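Isochorismatase family protein family (Burkholderia thailandensis, PDB 3TXY) is of unknown function but has the isochorismatase-like fold, of a family generally associated with hydrolase activity. Local coordinates at residues P55-H60 with V119-R124; V102-H107 with T113-D118. One frame throughout, in Å; residues are numbered along the deposited sequence.

Contact 1 (P55-H60 with V119-R124); sequences PVIFVH and VQLRRR
I57 and L121 make the apolar part of this contact: their outermost methyls, I57 CD1 and L121 CD2, meet at 3.6 Å. The two side chains cross obliquely. I57 has CG1 anti to its carbonyl carbon (chi1 -56°), and the arm then runs on extended, which delivers CD1 to the helix while CG2 branches off beside V104. L121 arrives by one of its two methyls and also lies on A15 of strand 14-19 and on Y152. A looser apolar touch comes from P55, whose ring carbon CB lies 4.2 Å from CD of R124, so the aliphatic part of the arginine passes the start of the strand. Helix 117-123 thus packs on one face of the parallel alpha/beta sheet; on the other, V56 and F58 pack against helix 35-51.

No hydrogen bond joins the two segments; the side-chain bonds inside them are those of R124 with Q120, one turn earlier. R124 grips it side-on, with two nitrogens on a single oxygen: NE to OE1 of Q120 is 2.8 Å, and NH2 to the same OE1 is 2.9 Å. OE1 sits almost exactly in the guanidinium plane. Seen from the amide, NE lies in the carbonyl plane, whereas NH2 is tilted 24° from it. Q120 NE2 in turn bonds to D116 OD2, fixing which way round the amide lies. The helix itself ends here, with R123 N bonded to V119 O at 3.0 Å.

The chemistry therefore divides by depth. Methyl packing joins strand 56-61 to helix 117-123 on the buried side, while at the outer margin an arginine holds the glutamine oxygen edge-on. That two-nitrogen grip fixes the rotation of the R124 guanidinium and leaves the strand-helix joint itself apolar.

Contact 2 (V102-H107 with T113-D118); sequences VVVTKH and TGTDLD
V104 points both its methyls at the loop that leads into the helix. With CG1 anti to the backbone N (chi1 170°), CG1 meets T115 CB at 3.6 Å and CG2 lies 3.6 Å from D116 OD1. The V104 and T115 side chains cross at about a right angle; D116 instead slides past V104 in the opposite direction, with a carboxylate oxygen beside the methyls. T115 is turned so that its two branches do different work. CG2 lies over the strand, 3.7 Å from K106 CB and close to T105 O. OG1 faces back into its own loop, where it accepts a nearly straight bond from L117 N (3.0 Å, N-H...O angle 167°), an ST turn, and also bonds to A111 O.

D116 occupies the N-cap position without capping the helix. Four waters bridge this edge of the strand, two of them to its carboxylate: OD2, whose second partner is Q120, accepts from water 1, which also donates to V103 O, and OD1 accepts from water 2, which takes the N-H of T105 at 2.9 Å. The other two reach backbone oxygens: water 3 donates to T105 O and G114 O, at 2.6 Å each, and water 4 links H107 N to T113 O. T113 OG1 reaches E149 of the second subunit.

The segments run roughly antiparallel, 146° apart, as in the strand-loop-helix connection of a parallel alpha/beta sheet, here at its outermost strand within the chain. K106 NZ bonds to W109 O and forms a salt bridge with D20. The two match the Asp-Lys pair of the family's Asp-Lys-Cys site, but this chain has no cysteine to complete a conventional triad.

Both contacts seat helix 117-123 and its approach against neighbouring parallel strands, 56-61 and 102-106, with centres about 8 Å apart. Contact 2 is nested within the loop closed by contact 1. The strands are joined by backbone bonds such as F58 N to V102 O, and I57 and V104 touch through their CG2 methyls, so the apolar parts of the two contacts merge. Each is partly buried. Contact 1 concerns the helix's C-terminal end and relies on direct methyl packing, its polar grip lying at the exposed margin; contact 2 concerns the N-terminal end beside an outer strand, where water mediates the polar links.

Contact 1 (P55-H60 with V119-R124)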
loop_
_atom_site.group_PDB
_atom_site.type_symbol
_atom_site.label_atom_id
_atom_site.label_comp_id
_atom_site.label_asym_id
_atom_site.label_seq_id
_atom_site.Cartn_x
_atom_site.Cartn_y
_atom_site.Cartn_z
ATOM N N PRO A 55 2.936 8.955 -22.565
ATOM C CA PRO A 55 2.467 7.571 -22.509
ATOM C C PRO A 55 1.171 7.385 -21.741
ATOM O O PRO A 55 0.950 8.038 -20.707
ATOM C CB PRO A 55 3.603 6.810 -21.801
ATOM C CG PRO A 55 4.537 7.824 -21.273
ATOM C CD PRO A 55 4.232 9.146 -21.886
ATOM N N VAL A 56 0.342 6.472 -22.251
ATOM C CA VAL A 56 -0.883 6.037 -21.592
ATOM C C VAL A 56 -0.757 4.545 -21.274
ATOM O O VAL A 56 -0.489 3.734 -22.157
ATOM C CB VAL A 56 -2.123 6.294 -22.463
ATOM C CG1 VAL A 56 -3.377 5.785 -21.737
ATOM C CG2 VAL A 56 -2.209 7.785 -22.781
ATOM N N ILE A 57 -0.933 4.215 -19.999
ATOM C CA ILE A 57 -0.656 2.888 -19.511
ATOM C C ILE A 57 -1.918 2.340 -18.911
ATOM O O ILE A 57 -2.432 2.882 -17.928
ATOM C CB ILE A 57 0.458 2.871 -18.453
ATOM C CG1 ILE A 57 1.731 3.512 -19.018
ATOM C CG2 ILE A 57 0.704 1.435 -18.021
ATOM C CD1 ILE A 57 2.829 3.661 -17.991
ATOM N N PHE A 58 -2.444 1.305 -19.555
ATOM C CA PHE A 58 -3.657 0.668 -19.108
ATOM C C PHE A 58 -3.353 -0.641 -18.423
ATOM O O PHE A 58 -2.753 -1.553 -19.022
ATOM C CB PHE A 58 -4.596 0.403 -20.272
ATOM C CG PHE A 58 -5.133 1.649 -20.923
ATOM C CD1 PHE A 58 -6.058 2.446 -20.267
ATOM C CD2 PHE A 58 -4.732 2.012 -22.196
ATOM C CE1 PHE A 58 -6.575 3.587 -20.874
ATOM C CE2 PHE A 58 -5.246 3.137 -22.803
ATOM C CZ PHE A 58 -6.162 3.938 -22.132
ATOM N N VAL A 59 -3.813 -0.732 -17.175
ATOM C CA VAL A 59 -3.555 -1.871 -16.321
ATOM C C VAL A 59 -4.822 -2.727 -16.189
ATOM O O VAL A 59 -5.911 -2.214 -15.926
ATOM C CB VAL A 59 -3.109 -1.403 -14.918
ATOM C CG1 VAL A 59 -2.915 -2.582 -13.968
ATOM C CG2 VAL A 59 -1.841 -0.557 -14.998
ATOM N N HIS A 60 -4.680 -4.033 -16.323
ATOM C CA HIS A 60 -5.786 -4.929 -16.041
ATOM C C HIS A 60 -5.283 -6.087 -15.240
ATOM O O HIS A 60 -4.085 -6.354 -15.211
ATOM C CB HIS A 60 -6.515 -5.379 -17.320
ATOM C CG HIS A 60 -5.700 -6.259 -18.211
ATOM N ND1 HIS A 60 -6.228 -7.329 -18.836
ATOM C CD2 HIS A 60 -4.365 -6.209 -18.584
ATOM C CE1 HIS A 60 -5.276 -7.939 -19.561
ATOM N NE2 HIS A 60 -4.143 -7.259 -19.415
ATOM N N VAL A 119 9.441 -0.766 -15.115
ATOM C CA VAL A 119 10.278 -0.829 -16.320
ATOM C C VAL A 119 9.780 0.147 -17.426
ATOM O O VAL A 119 10.568 0.877 -18.061
ATOM C CB VAL A 119 10.359 -2.287 -16.855
ATOM C CG1 VAL A 119 10.724 -2.308 -18.349
ATOM C CG2 VAL A 119 11.364 -3.093 -16.042
ATOM N N GLN A 120 8.466 0.163 -17.656
ATOM C CA GLN A 120 7.887 1.032 -18.700
ATOM C C GLN A 120 8.071 2.495 -18.327
ATOM O O GLN A 120 8.472 3.313 -19.146
ATOM C CB GLN A 120 6.378 0.744 -18.887
ATOM C CG GLN A 120 6.056 -0.629 -19.483
ATOM C CD GLN A 120 6.331 -0.746 -20.969
ATOM O OE1 GLN A 120 6.681 0.222 -21.633
ATOM N NE2 GLN A 120 6.166 -1.962 -21.507
ATOM N N LEU A 121 7.778 2.826 -17.076
ATOM C CA LEU A 121 7.963 4.204 -16.604
ATOM C C LEU A 121 9.413 4.668 -16.695
ATOM O O LEU A 121 9.699 5.718 -17.273
ATOM C CB LEU A 121 7.442 4.395 -15.171
ATOM C CG LEU A 121 5.934 4.155 -15.020
ATOM C CD1 LEU A 121 5.514 4.014 -13.561
ATOM C CD2 LEU A 121 5.122 5.255 -15.685
ATOM N N ARG A 122 10.333 3.881 -16.142
ATOM C CA ARG A 122 11.758 4.249 -16.122
ATOM C C ARG A 122 12.300 4.447 -17.531
ATOM O O ARG A 122 12.939 5.465 -17.836
ATOM C CB ARG A 122 12.597 3.166 -15.432
ATOM C CG ARG A 122 12.260 2.892 -13.978
ATOM C CD ARG A 122 13.374 3.376 -13.052
ATOM N NE ARG A 122 14.372 2.384 -12.631
ATOM C CZ ARG A 122 14.346 1.788 -11.433
ATOM N NH1 ARG A 122 13.334 2.008 -10.611
ATOM N NH2 ARG A 122 15.294 0.941 -11.062
ATOM N N ARG A 123 12.043 3.466 -18.384
ATOM C CA ARG A 123 12.602 3.487 -19.719
ATOM C C ARG A 123 12.019 4.555 -20.622
ATOM O O ARG A 123 12.619 4.906 -21.651
ATOM C CB ARG A 123 12.521 2.099 -20.317
ATOM C CG ARG A 123 13.419 1.169 -19.530
ATOM C CD ARG A 123 13.464 -0.215 -20.115
ATOM N NE ARG A 123 14.042 -1.181 -19.181
ATOM C CZ ARG A 123 14.155 -2.478 -19.441
ATOM N NH1 ARG A 123 13.782 -2.945 -20.636
ATOM N NH2 ARG A 123 14.692 -3.301 -18.536
ATOM N N ARG A 124 10.872 5.088 -20.232
ATOM C CA ARG A 124 10.200 6.154 -20.960
ATOM C C ARG A 124 10.506 7.521 -20.332
ATOM O O ARG A 124 9.941 8.533 -20.728
ATOM C CB ARG A 124 8.705 5.846 -20.984
ATOM C CG ARG A 124 8.389 4.642 -21.841
ATOM C CD ARG A 124 6.931 4.209 -21.741
ATOM N NE ARG A 124 6.714 2.929 -22.394
ATOM C CZ ARG A 124 6.430 2.764 -23.687
ATOM N NH1 ARG A 124 6.313 3.798 -24.501
ATOM N NH2 ARG A 124 6.252 1.545 -24.174
#

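Contact 2 (V102-H107 with T113-D118)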
loop_
_atom_site.group_PDB
_atom_site.type_symbol
_atom_site.label_atom_id
_atom_site.label_comp_id
_atom_site.label_asym_id
_atom_site.label_seq_id
_atom_site.Cartn_x
_atom_site.Cartn_y
_atom_site.Cartn_z
ATOM N N VAL A 102 0.400 1.328 -23.728
ATOM C CA VAL A 102 1.100 0.355 -22.923
ATOM C C VAL A 102 0.054 -0.424 -22.166
ATOM O O VAL A 102 -0.788 0.176 -21.532
ATOM C CB VAL A 102 2.051 1.055 -21.966
ATOM C CG1 VAL A 102 2.818 0.030 -21.125
ATOM C CG2 VAL A 102 2.996 1.938 -22.761
ATOM N N VAL A 103 0.081 -1.753 -22.288
ATOM C CA VAL A 103 -0.825 -2.633 -21.527
ATOM C C VAL A 103 -0.018 -3.405 -20.478
ATOM O O VAL A 103 0.930 -4.112 -20.817
ATOM C CB VAL A 103 -1.602 -3.618 -22.445
ATOM C CG1 VAL A 103 -2.372 -4.649 -21.610
ATOM C CG2 VAL A 103 -2.558 -2.861 -23.354
ATOM N N VAL A 104 -0.395 -3.236 -19.213
ATOM C CA VAL A 104 0.253 -3.906 -18.082
ATOM C C VAL A 104 -0.733 -4.878 -17.480
ATOM O O VAL A 104 -1.878 -4.507 -17.208
ATOM C CB VAL A 104 0.674 -2.892 -17.012
ATOM C CG1 VAL A 104 1.135 -3.614 -15.726
ATOM C CG2 VAL A 104 1.731 -1.947 -17.581
ATOM N N THR A 105 -0.286 -6.108 -17.254
ATOM C CA THR A 105 -1.149 -7.152 -16.696
ATOM C C THR A 105 -0.685 -7.506 -15.297
ATOM O O THR A 105 0.477 -7.849 -15.096
ATOM C CB THR A 105 -1.138 -8.415 -17.564
ATOM O OG1 THR A 105 -1.506 -8.066 -18.894
ATOM C CG2 THR A 105 -2.121 -9.471 -17.026
ATOM N N LYS A 106 -1.582 -7.396 -14.327
ATOM C CA LYS A 106 -1.230 -7.698 -12.931
ATOM C C LYS A 106 -2.057 -8.862 -12.396
ATOM O O LYS A 106 -3.088 -9.234 -12.982
ATOM C CB LYS A 106 -1.392 -6.446 -12.042
ATOM C CG LYS A 106 -2.819 -5.944 -11.860
ATOM C CD LYS A 106 -2.881 -4.676 -11.015
ATOM C CE LYS A 106 -4.292 -4.096 -10.955
ATOM N NZ LYS A 106 -5.159 -4.767 -9.929
ATOM N N HIS A 107 -1.608 -9.413 -11.270
ATOM C CA HIS A 107 -2.235 -10.587 -10.635
ATOM C C HIS A 107 -2.591 -10.370 -9.178
ATOM O O HIS A 107 -2.699 -11.339 -8.421
ATOM C CB HIS A 107 -1.314 -11.815 -10.709
ATOM C CG HIS A 107 -0.749 -12.100 -12.082
ATOM N ND1 HIS A 107 -1.530 -12.348 -13.159
ATOM C CD2 HIS A 107 0.576 -12.259 -12.509
ATOM C CE1 HIS A 107 -0.743 -12.598 -14.230
ATOM N NE2 HIS A 107 0.545 -12.564 -13.821
ATOM N N THR A 113 3.824 -5.160 -8.520
ATOM C CA THR A 113 4.256 -6.532 -8.236
ATOM C C THR A 113 3.992 -7.460 -9.438
ATOM O O THR A 113 2.870 -7.529 -9.938
ATOM C CB THR A 113 3.556 -7.107 -6.990
ATOM O OG1 THR A 113 3.797 -6.265 -5.851
ATOM C CG2 THR A 113 4.085 -8.517 -6.685
ATOM N N GLY A 114 5.051 -8.128 -9.907
ATOM C CA GLY A 114 4.941 -9.048 -11.016
ATOM C C GLY A 114 4.640 -8.419 -12.363
ATOM O O GLY A 114 4.185 -9.114 -13.269
ATOM N N THR A 115 4.869 -7.112 -12.500
ATOM C CA THR A 115 4.550 -6.421 -13.764
ATOM C C THR A 115 5.753 -5.705 -14.323
ATOM O O THR A 115 6.807 -5.627 -13.666
ATOM C CB THR A 115 3.408 -5.390 -13.649
ATOM O OG1 THR A 115 3.897 -4.150 -13.122
ATOM C CG2 THR A 115 2.210 -5.902 -12.804
ATOM N N ASP A 116 5.574 -5.174 -15.531
ATOM C CA ASP A 116 6.554 -4.292 -16.156
ATOM C C ASP A 116 6.243 -2.806 -16.010
ATOM O O ASP A 116 6.782 -1.998 -16.753
ATOM C CB ASP A 116 6.771 -4.649 -17.644
ATOM C CG ASP A 116 5.536 -4.451 -18.522
ATOM O OD1 ASP A 116 4.379 -4.355 -17.995
ATOM O OD2 ASP A 116 5.734 -4.417 -19.773
ATOM N N LEU A 117 5.388 -2.422 -15.064
ATOM C CA LEU A 117 5.023 -1.010 -14.933
ATOM C C LEU A 117 6.249 -0.123 -14.654
ATOM O O LEU A 117 6.473 0.870 -15.334
ATOM C CB LEU A 117 3.965 -0.809 -13.847
ATOM C CG LEU A 117 3.521 0.642 -13.572
ATOM C CD1 LEU A 117 2.989 1.311 -14.833
ATOM C CD2 LEU A 117 2.459 0.642 -12.489
ATOM N N ASP A 118 7.040 -0.480 -13.665
ATOM C CA ASP A 118 8.192 0.352 -13.342
ATOM C C ASP A 118 9.185 0.392 -14.513
ATOM O O ASP A 118 9.716 1.448 -14.859
ATOM C CB ASP A 118 8.861 -0.103 -12.068
ATOM C CG ASP A 118 9.905 0.868 -11.606
ATOM O OD1 ASP A 118 9.529 1.991 -11.195
ATOM O OD2 ASP A 118 11.106 0.522 -11.724
HETATM O O HOH W 1 3.509 -4.420 -21.062
HETATM O O HOH W 2 2.543 -6.408 -17.790
HETATM O O HOH W 3 2.248 -9.733 -14.942
HETATM O O HOH W 4 1.243 -9.621 -10.788
#